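Local coordinates for regulatory protein YycH-like domain-containing protein (Eubacterium rectale, PDB 5COZ) that is of unknown function but resembles the YycH family of regulatory proteins and probably acts outside the cytoplasm, at residues D295-M306 and I317-N328. Numbering follows the deposited sequence.
Sequences DIEVSEISLEYM and IKPVWVVYYYQN
Y324 lays its ring alongside the extended chain of E300, CD1 lying 3.7 Å from E300 CB, and carries its hydroxyl on to E304 of the same strand. Y324 CG stands beside its backbone N (chi1 -59°), which swings the ring along the sheet surface toward the E304 carboxylate. Y324 OH donates to E304 OE2 over 2.8 Å on the syn side, the carboxylate oxygen lying in the ring plane at its edge, while S302 OG donates to the anti lone pair of the same oxygen. R227 adds a salt bridge to both E304 and E300, and N50 also bonds to E300; the arginine would probably ease the burial of two acids so close together. With an alanine in place of E304, the hydroxyls of Y324 and S302 would probably lose their common acceptor and R227 one of its two acidic partners.

The opposite face is largely apolar. L303 CB sits over the six-membered ring of W321, a CH-pi contact 4.0 Å from the centroid, and I301 CG2 reaches W321 CE3 at 3.9 Å. Further along, I317 CD1 covers one face of the Y305 ring, whose edge meets the backbone of K318. The indole nitrogen of W321 bonds to the carbonyl of L274.

Between V298 and E300 the register slips by one residue. Here Y324 O accepts from S299 N at 2.9 Å and from E300 N at 3.2 Å, both arriving from the same side of the carbonyl plane. Strand 43-50 pairs in parallel with 295-311, and strands 58-66 and 338-348 run antiparallel to 314-330, placing the pair inside a mixed sheet. Two adjacent residues facing one across the strands define a classic beta bulge, set here in a long antiparallel beta hairpin.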
ATOM      1  N   ASP A 295      15.257   8.827 -18.661  1.00  9.16           N
ATOM      2  CA  ASP A 295      14.602   7.624 -19.186  1.00  8.77           C
ATOM      3  C   ASP A 295      13.504   7.158 -18.255  1.00 11.31           C
ATOM      4  O   ASP A 295      13.631   7.317 -17.040  1.00  9.49           O
ATOM      5  CB  ASP A 295      15.633   6.519 -19.333  1.00  9.69           C
ATOM      6  CG  ASP A 295      16.781   6.853 -20.267  1.00 13.37           C
ATOM      7  OD1 ASP A 295      16.664   7.843 -21.049  1.00 15.42           O
ATOM      8  OD2 ASP A 295      17.790   6.123 -20.238  1.00 13.65           O
ATOM      9  N   ILE A 296      12.444   6.571 -18.815  1.00  8.20           N
ATOM     10  CA  ILE A 296      11.286   6.179 -18.030  1.00  7.74           C
ATOM     11  C   ILE A 296      10.946   4.712 -18.202  1.00 10.02           C
ATOM     12  O   ILE A 296      11.057   4.183 -19.306  1.00  9.13           O
ATOM     13  CB  ILE A 296      10.071   7.089 -18.413  1.00 10.62           C
ATOM     14  CG1 ILE A 296      10.291   8.519 -17.873  1.00 11.99           C
ATOM     15  CG2 ILE A 296       8.721   6.507 -17.877  1.00 11.83           C
ATOM     16  CD1 ILE A 296       9.359   9.618 -18.488  1.00 16.94           C
ATOM     17  N   GLU A 297      10.464   4.077 -17.114  1.00  7.51           N
ATOM     18  CA  GLU A 297       9.949   2.718 -17.141  1.00  7.66           C
ATOM     19  C   GLU A 297       8.635   2.699 -16.375  1.00  8.28           C
ATOM     20  O   GLU A 297       8.625   2.981 -15.174  1.00  8.28           O
ATOM     21  CB  GLU A 297      10.946   1.726 -16.545  1.00  8.97           C
ATOM     22  CG  GLU A 297      10.417   0.301 -16.602  1.00 11.74           C
ATOM     23  CD  GLU A 297      11.452  -0.699 -16.146  1.00 20.03           C
ATOM     24  OE1 GLU A 297      12.491  -0.814 -16.832  1.00 21.95           O
ATOM     25  OE2 GLU A 297      11.281  -1.267 -15.045  1.00 19.60           O
ATOM     26  N   VAL A 298       7.537   2.342 -17.050  1.00  7.35           N
ATOM     27  CA  VAL A 298       6.213   2.217 -16.415  1.00  6.91           C
ATOM     28  C   VAL A 298       6.176   0.866 -15.703  1.00 10.85           C
ATOM     29  O   VAL A 298       6.482  -0.154 -16.328  1.00  9.84           O
ATOM     30  CB  VAL A 298       5.079   2.350 -17.466  1.00  9.72           C
ATOM     31  CG1 VAL A 298       3.704   2.044 -16.830  1.00  9.15           C
ATOM     32  CG2 VAL A 298       5.086   3.750 -18.079  1.00 10.33           C
ATOM     33  N   SER A 299       5.817   0.850 -14.400  1.00  7.86           N
ATOM     34  CA  SER A 299       5.882  -0.368 -13.601  1.00  6.67           C
ATOM     35  C   SER A 299       4.524  -0.936 -13.165  1.00  7.85           C
ATOM     36  O   SER A 299       4.456  -2.117 -12.811  1.00  7.80           O
ATOM     37  CB  SER A 299       6.736  -0.112 -12.359  1.00 10.22           C
ATOM     38  OG  SER A 299       6.037   0.698 -11.421  1.00 13.30           O
ATOM     39  N   GLU A 300       3.471  -0.098 -13.088  1.00  7.12           N
ATOM     40  CA  GLU A 300       2.185  -0.617 -12.648  1.00  6.86           C
ATOM     41  C   GLU A 300       1.052   0.291 -13.114  1.00  7.65           C
ATOM     42  O   GLU A 300       1.187   1.523 -13.084  1.00  7.30           O
ATOM     43  CB  GLU A 300       2.174  -0.722 -11.111  1.00  7.80           C
ATOM     44  CG  GLU A 300       0.870  -1.234 -10.547  1.00  7.76           C
ATOM     45  CD  GLU A 300       0.784  -1.371  -9.045  1.00 13.88           C
ATOM     46  OE1 GLU A 300       1.828  -1.371  -8.356  1.00 14.96           O
ATOM     47  OE2 GLU A 300      -0.353  -1.541  -8.568  1.00 13.37           O
ATOM     48  N   ILE A 301      -0.076  -0.328 -13.514  1.00  6.45           N
ATOM     49  CA  ILE A 301      -1.306   0.393 -13.802  1.00  5.78           C
ATOM     50  C   ILE A 301      -2.338  -0.238 -12.874  1.00  7.84           C
ATOM     51  O   ILE A 301      -2.515  -1.465 -12.902  1.00  7.51           O
ATOM     52  CB  ILE A 301      -1.720   0.340 -15.278  1.00  8.49           C
ATOM     53  CG1 ILE A 301      -0.605   0.883 -16.171  1.00  9.39           C
ATOM     54  CG2 ILE A 301      -3.067   1.095 -15.489  1.00  8.37           C
ATOM     55  CD1 ILE A 301      -0.893   0.585 -17.717  1.00 14.19           C
ATOM     56  N   SER A 302      -3.012   0.572 -12.060  1.00  6.18           N
ATOM     57  CA  SER A 302      -3.855   0.050 -10.994  1.00  5.36           C
ATOM     58  C   SER A 302      -5.147   0.814 -10.862  1.00  6.22           C
ATOM     59  O   SER A 302      -5.140   2.044 -10.846  1.00  6.48           O
ATOM     60  CB  SER A 302      -3.066   0.154  -9.678  1.00  7.72           C
ATOM     61  OG  SER A 302      -3.808  -0.293  -8.549  1.00  7.76           O
ATOM     62  N   LEU A 303      -6.262   0.088 -10.707  1.00  5.19           N
ATOM     63  CA  LEU A 303      -7.584   0.652 -10.448  1.00  5.06           C
ATOM     64  C   LEU A 303      -7.734   0.784  -8.941  1.00  5.99           C
ATOM     65  O   LEU A 303      -7.618  -0.226  -8.235  1.00  6.91           O
ATOM     66  CB  LEU A 303      -8.684  -0.251 -11.041  1.00  5.33           C
ATOM     67  CG  LEU A 303     -10.108   0.115 -10.685  1.00  7.11           C
ATOM     68  CD1 LEU A 303     -10.462   1.536 -11.216  1.00  8.25           C
ATOM     69  CD2 LEU A 303     -11.068  -0.960 -11.272  1.00  7.10           C
ATOM     70  N   GLU A 304      -7.956   2.005  -8.455  1.00  5.26           N
ATOM     71  CA  GLU A 304      -8.014   2.224  -7.013  1.00  4.67           C
ATOM     72  C   GLU A 304      -9.134   3.172  -6.667  1.00  5.46           C
ATOM     73  O   GLU A 304      -9.652   3.869  -7.530  1.00  5.61           O
ATOM     74  CB  GLU A 304      -6.671   2.785  -6.482  1.00  4.79           C
ATOM     75  CG  GLU A 304      -5.494   1.908  -6.909  1.00  7.14           C
ATOM     76  CD  GLU A 304      -4.129   2.317  -6.404  1.00  8.05           C
ATOM     77  OE1 GLU A 304      -4.034   3.377  -5.745  1.00  8.17           O
ATOM     78  OE2 GLU A 304      -3.133   1.638  -6.756  1.00  7.51           O
ATOM     79  N   TYR A 305      -9.495   3.225  -5.375  1.00  5.53           N
ATOM     80  CA  TYR A 305     -10.470   4.191  -4.898  1.00  5.37           C
ATOM     81  C   TYR A 305      -9.742   5.303  -4.173  1.00  7.50           C
ATOM     82  O   TYR A 305      -9.129   5.073  -3.121  1.00  8.34           O
ATOM     83  CB  TYR A 305     -11.455   3.516  -3.924  1.00  5.83           C
ATOM     84  CG  TYR A 305     -12.748   3.029  -4.532  1.00  5.71           C
ATOM     85  CD1 TYR A 305     -13.533   3.866  -5.323  1.00  5.62           C
ATOM     86  CD2 TYR A 305     -13.245   1.766  -4.237  1.00  5.51           C
ATOM     87  CE1 TYR A 305     -14.783   3.458  -5.801  1.00  6.20           C
ATOM     88  CE2 TYR A 305     -14.499   1.349  -4.699  1.00  6.56           C
ATOM     89  CZ  TYR A 305     -15.267   2.202  -5.473  1.00  7.66           C
ATOM     90  OH  TYR A 305     -16.508   1.794  -5.905  1.00  7.83           O
HETATM   91  N   MSE A 306      -9.846   6.519  -4.704  1.00  6.00           N
HETATM   92  CA  MSE A 306      -9.213   7.662  -4.055  1.00  6.11           C
HETATM   93  C   MSE A 306     -10.231   8.355  -3.159  1.00  7.81           C
HETATM   94  O   MSE A 306     -11.408   8.461  -3.517  1.00  6.68           O
HETATM   95  CB  MSE A 306      -8.655   8.641  -5.086  1.00  7.13           C
HETATM   96  CG  MSE A 306      -7.921   9.797  -4.425  1.00  8.75           C
HETATM   97 SE   MSE A 306      -6.797  10.747  -5.677  0.75 11.54          SE
HETATM   98  CE  MSE A 306      -5.312   9.548  -5.675  1.00 11.17           C
ATOM     99  N   ILE A 317     -15.504   9.145  -2.270  1.00  7.16           N
ATOM    100  CA  ILE A 317     -14.697   8.006  -2.720  1.00  6.95           C
ATOM    101  C   ILE A 317     -14.974   7.821  -4.206  1.00  9.11           C
ATOM    102  O   ILE A 317     -16.143   7.688  -4.593  1.00  8.83           O
ATOM    103  CB  ILE A 317     -14.958   6.736  -1.875  1.00  8.52           C
ATOM    104  CG1 ILE A 317     -14.056   5.578  -2.325  1.00  9.68           C
ATOM    105  CG2 ILE A 317     -16.455   6.307  -1.790  1.00  9.55           C
ATOM    106  CD1 ILE A 317     -14.031   4.392  -1.353  1.00 12.06           C
ATOM    107  N   LYS A 318     -13.913   7.916  -5.047  1.00  6.79           N
ATOM    108  CA  LYS A 318     -14.128   7.863  -6.494  1.00  7.17           C
ATOM    109  C   LYS A 318     -13.058   7.007  -7.109  1.00  7.74           C
ATOM    110  O   LYS A 318     -11.910   7.030  -6.630  1.00  7.46           O
ATOM    111  CB  LYS A 318     -14.056   9.285  -7.105  1.00 10.57           C
ATOM    112  CG  LYS A 318     -15.163  10.213  -6.554  1.00 13.35           C
ATOM    113  CD  LYS A 318     -15.134  11.600  -7.199  1.00 17.76           C
ATOM    114  CE  LYS A 318     -15.660  11.562  -8.627  1.00 30.73           C
ATOM    115  NZ  LYS A 318     -15.511  12.875  -9.318  1.00 39.90           N
ATOM    116  N   PRO A 319     -13.366   6.266  -8.182  1.00  5.43           N
ATOM    117  CA  PRO A 319     -12.328   5.418  -8.777  1.00  5.23           C
ATOM    118  C   PRO A 319     -11.344   6.225  -9.598  1.00  8.19           C
ATOM    119  O   PRO A 319     -11.717   7.189 -10.303  1.00  7.21           O
ATOM    120  CB  PRO A 319     -13.123   4.467  -9.689  1.00  6.70           C
ATOM    121  CG  PRO A 319     -14.340   5.294 -10.110  1.00  9.16           C
ATOM    122  CD  PRO A 319     -14.674   6.086  -8.859  1.00  7.11           C
ATOM    123  N   VAL A 320     -10.095   5.788  -9.536  1.00  6.18           N
ATOM    124  CA  VAL A 320      -9.004   6.373 -10.300  1.00  4.52           C
ATOM    125  C   VAL A 320      -8.186   5.255 -10.931  1.00  6.69           C
ATOM    126  O   VAL A 320      -8.119   4.138 -10.396  1.00  6.33           O
ATOM    127  CB  VAL A 320      -8.078   7.293  -9.420  1.00  6.77           C
ATOM    128  CG1 VAL A 320      -8.845   8.516  -8.940  1.00  6.76           C
ATOM    129  CG2 VAL A 320      -7.440   6.544  -8.238  1.00  7.23           C
ATOM    130  N   TRP A 321      -7.530   5.572 -12.053  1.00  5.88           N
ATOM    131  CA  TRP A 321      -6.471   4.746 -12.613  1.00  5.57           C
ATOM    132  C   TRP A 321      -5.147   5.388 -12.235  1.00  7.01           C
ATOM    133  O   TRP A 321      -4.953   6.580 -12.519  1.00  7.17           O
ATOM    134  CB  TRP A 321      -6.589   4.650 -14.137  1.00  5.84           C
ATOM    135  CG  TRP A 321      -7.652   3.724 -14.630  1.00  6.05           C
ATOM    136  CD1 TRP A 321      -8.805   4.070 -15.271  1.00  8.48           C
ATOM    137  CD2 TRP A 321      -7.596   2.292 -14.642  1.00  5.87           C
ATOM    138  NE1 TRP A 321      -9.494   2.936 -15.659  1.00  8.66           N
ATOM    139  CE2 TRP A 321      -8.759   1.832 -15.309  1.00  8.45           C
ATOM    140  CE3 TRP A 321      -6.679   1.348 -14.147  1.00  6.23           C
ATOM    141  CZ2 TRP A 321      -9.028   0.470 -15.505  1.00  8.12           C
ATOM    142  CZ3 TRP A 321      -6.936  -0.009 -14.354  1.00  8.03           C
ATOM    143  CH2 TRP A 321      -8.101  -0.435 -15.017  1.00  8.67           C
ATOM    144  N   VAL A 322      -4.276   4.637 -11.546  1.00  6.11           N
ATOM    145  CA  VAL A 322      -2.974   5.143 -11.126  1.00  5.31           C
ATOM    146  C   VAL A 322      -1.925   4.487 -11.992  1.00  7.39           C
ATOM    147  O   VAL A 322      -1.957   3.264 -12.170  1.00  7.33           O
ATOM    148  CB  VAL A 322      -2.684   4.867  -9.627  1.00  6.86           C
ATOM    149  CG1 VAL A 322      -1.390   5.580  -9.220  1.00  6.76           C
ATOM    150  CG2 VAL A 322      -3.846   5.353  -8.757  1.00  7.12           C
ATOM    151  N   VAL A 323      -0.981   5.276 -12.522  1.00  5.49           N
ATOM    152  CA  VAL A 323       0.158   4.748 -13.257  1.00  5.63           C
ATOM    153  C   VAL A 323       1.399   5.033 -12.435  1.00  7.27           C
ATOM    154  O   VAL A 323       1.733   6.182 -12.179  1.00  7.62           O
ATOM    155  CB  VAL A 323       0.294   5.337 -14.687  1.00  7.59           C
ATOM    156  CG1 VAL A 323       1.504   4.736 -15.419  1.00  9.27           C
ATOM    157  CG2 VAL A 323      -0.984   5.091 -15.481  1.00  7.83           C
ATOM    158  N   TYR A 324       2.091   3.960 -12.027  1.00  6.07           N
ATOM    159  CA  TYR A 324       3.331   4.070 -11.272  1.00  5.37           C
ATOM    160  C   TYR A 324       4.459   3.870 -12.249  1.00  7.51           C
ATOM    161  O   TYR A 324       4.394   2.941 -13.076  1.00  7.49           O
ATOM    162  CB  TYR A 324       3.384   3.003 -10.163  1.00  5.76           C
ATOM    163  CG  TYR A 324       2.237   3.103  -9.180  1.00  5.40           C
ATOM    164  CD1 TYR A 324       1.062   2.375  -9.374  1.00  5.46           C
ATOM    165  CD2 TYR A 324       2.370   3.824  -7.995  1.00  6.33           C
ATOM    166  CE1 TYR A 324       0.028   2.399  -8.432  1.00  6.83           C
ATOM    167  CE2 TYR A 324       1.338   3.863  -7.054  1.00  6.09           C
ATOM    168  CZ  TYR A 324       0.190   3.119  -7.258  1.00  6.90           C
ATOM    169  OH  TYR A 324      -0.840   3.170  -6.349  1.00  7.97           O
ATOM    170  N   TYR A 325       5.479   4.759 -12.191  1.00  5.59           N
ATOM    171  CA  TYR A 325       6.589   4.630 -13.109  1.00  5.27           C
ATOM    172  C   TYR A 325       7.867   5.093 -12.466  1.00  7.52           C
ATOM    173  O   TYR A 325       7.835   5.811 -11.477  1.00  8.71           O
ATOM    174  CB  TYR A 325       6.298   5.422 -14.418  1.00  7.08           C
ATOM    175  CG  TYR A 325       6.279   6.929 -14.240  1.00  6.80           C
ATOM    176  CD1 TYR A 325       5.118   7.594 -13.857  1.00  7.49           C
ATOM    177  CD2 TYR A 325       7.411   7.698 -14.518  1.00  7.75           C
ATOM    178  CE1 TYR A 325       5.093   8.987 -13.723  1.00  6.47           C
ATOM    179  CE2 TYR A 325       7.400   9.083 -14.378  1.00  8.23           C
ATOM    180  CZ  TYR A 325       6.241   9.721 -13.969  1.00  8.76           C
ATOM    181  OH  TYR A 325       6.238  11.105 -13.857  1.00 12.53           O
ATOM    182  N   TYR A 326       8.999   4.732 -13.075  1.00  6.11           N
ATOM    183  CA  TYR A 326      10.306   5.196 -12.642  1.00  5.70           C
ATOM    184  C   TYR A 326      10.882   6.157 -13.653  1.00  8.29           C
ATOM    185  O   TYR A 326      10.673   5.973 -14.848  1.00  8.00           O
ATOM    186  CB  TYR A 326      11.298   4.012 -12.532  1.00  6.71           C
ATOM    187  CG  TYR A 326      10.924   2.991 -11.504  1.00  7.54           C
ATOM    188  CD1 TYR A 326      11.057   3.264 -10.143  1.00  8.60           C
ATOM    189  CD2 TYR A 326      10.500   1.717 -11.883  1.00  7.79           C
ATOM    190  CE1 TYR A 326      10.740   2.309  -9.183  1.00  7.74           C
ATOM    191  CE2 TYR A 326      10.167   0.751 -10.926  1.00  8.97           C
ATOM    192  CZ  TYR A 326      10.303   1.051  -9.577  1.00 11.51           C
ATOM    193  OH  TYR A 326       9.971   0.121  -8.610  1.00 11.36           O
ATOM    194  N   GLN A 327      11.615   7.162 -13.184  1.00  7.33           N
ATOM    195  CA  GLN A 327      12.372   8.012 -14.085  1.00  7.49           C
ATOM    196  C   GLN A 327      13.799   8.075 -13.586  1.00 10.32           C
ATOM    197  O   GLN A 327      14.042   8.321 -12.409  1.00  9.67           O
ATOM    198  CB  GLN A 327      11.776   9.412 -14.246  1.00  9.47           C
ATOM    199  CG  GLN A 327      12.538  10.236 -15.288  1.00  9.30           C
ATOM    200  CD  GLN A 327      11.816  11.512 -15.650  1.00 12.94           C
ATOM    201  OE1 GLN A 327      11.286  12.214 -14.783  1.00 12.96           O
ATOM    202  NE2 GLN A 327      11.757  11.802 -16.940  1.00 12.92           N
ATOM    203  N   ASN A 328      14.731   7.910 -14.513  1.00  7.64           N
ATOM    204  CA  ASN A 328      16.163   7.882 -14.218  1.00  7.98           C
ATOM    205  C   ASN A 328      16.692   9.310 -14.302  1.00 10.92           C
ATOM    206  O   ASN A 328      17.116   9.774 -15.366  1.00 11.09           O
ATOM    207  CB  ASN A 328      16.824   6.942 -15.225  1.00  9.18           C
ATOM    208  CG  ASN A 328      18.165   6.458 -14.805  1.00 14.40           C
ATOM    209  OD1 ASN A 328      18.595   6.659 -13.651  1.00 11.52           O
ATOM    210  ND2 ASN A 328      18.876   5.810 -15.742  1.00 12.70           N
TER
HETATM  211  O   HOH W   1      18.083   8.869 -17.910  1.00 12.23           O
HETATM  212  O   HOH W   2      18.032   4.541 -18.105  1.00 16.89           O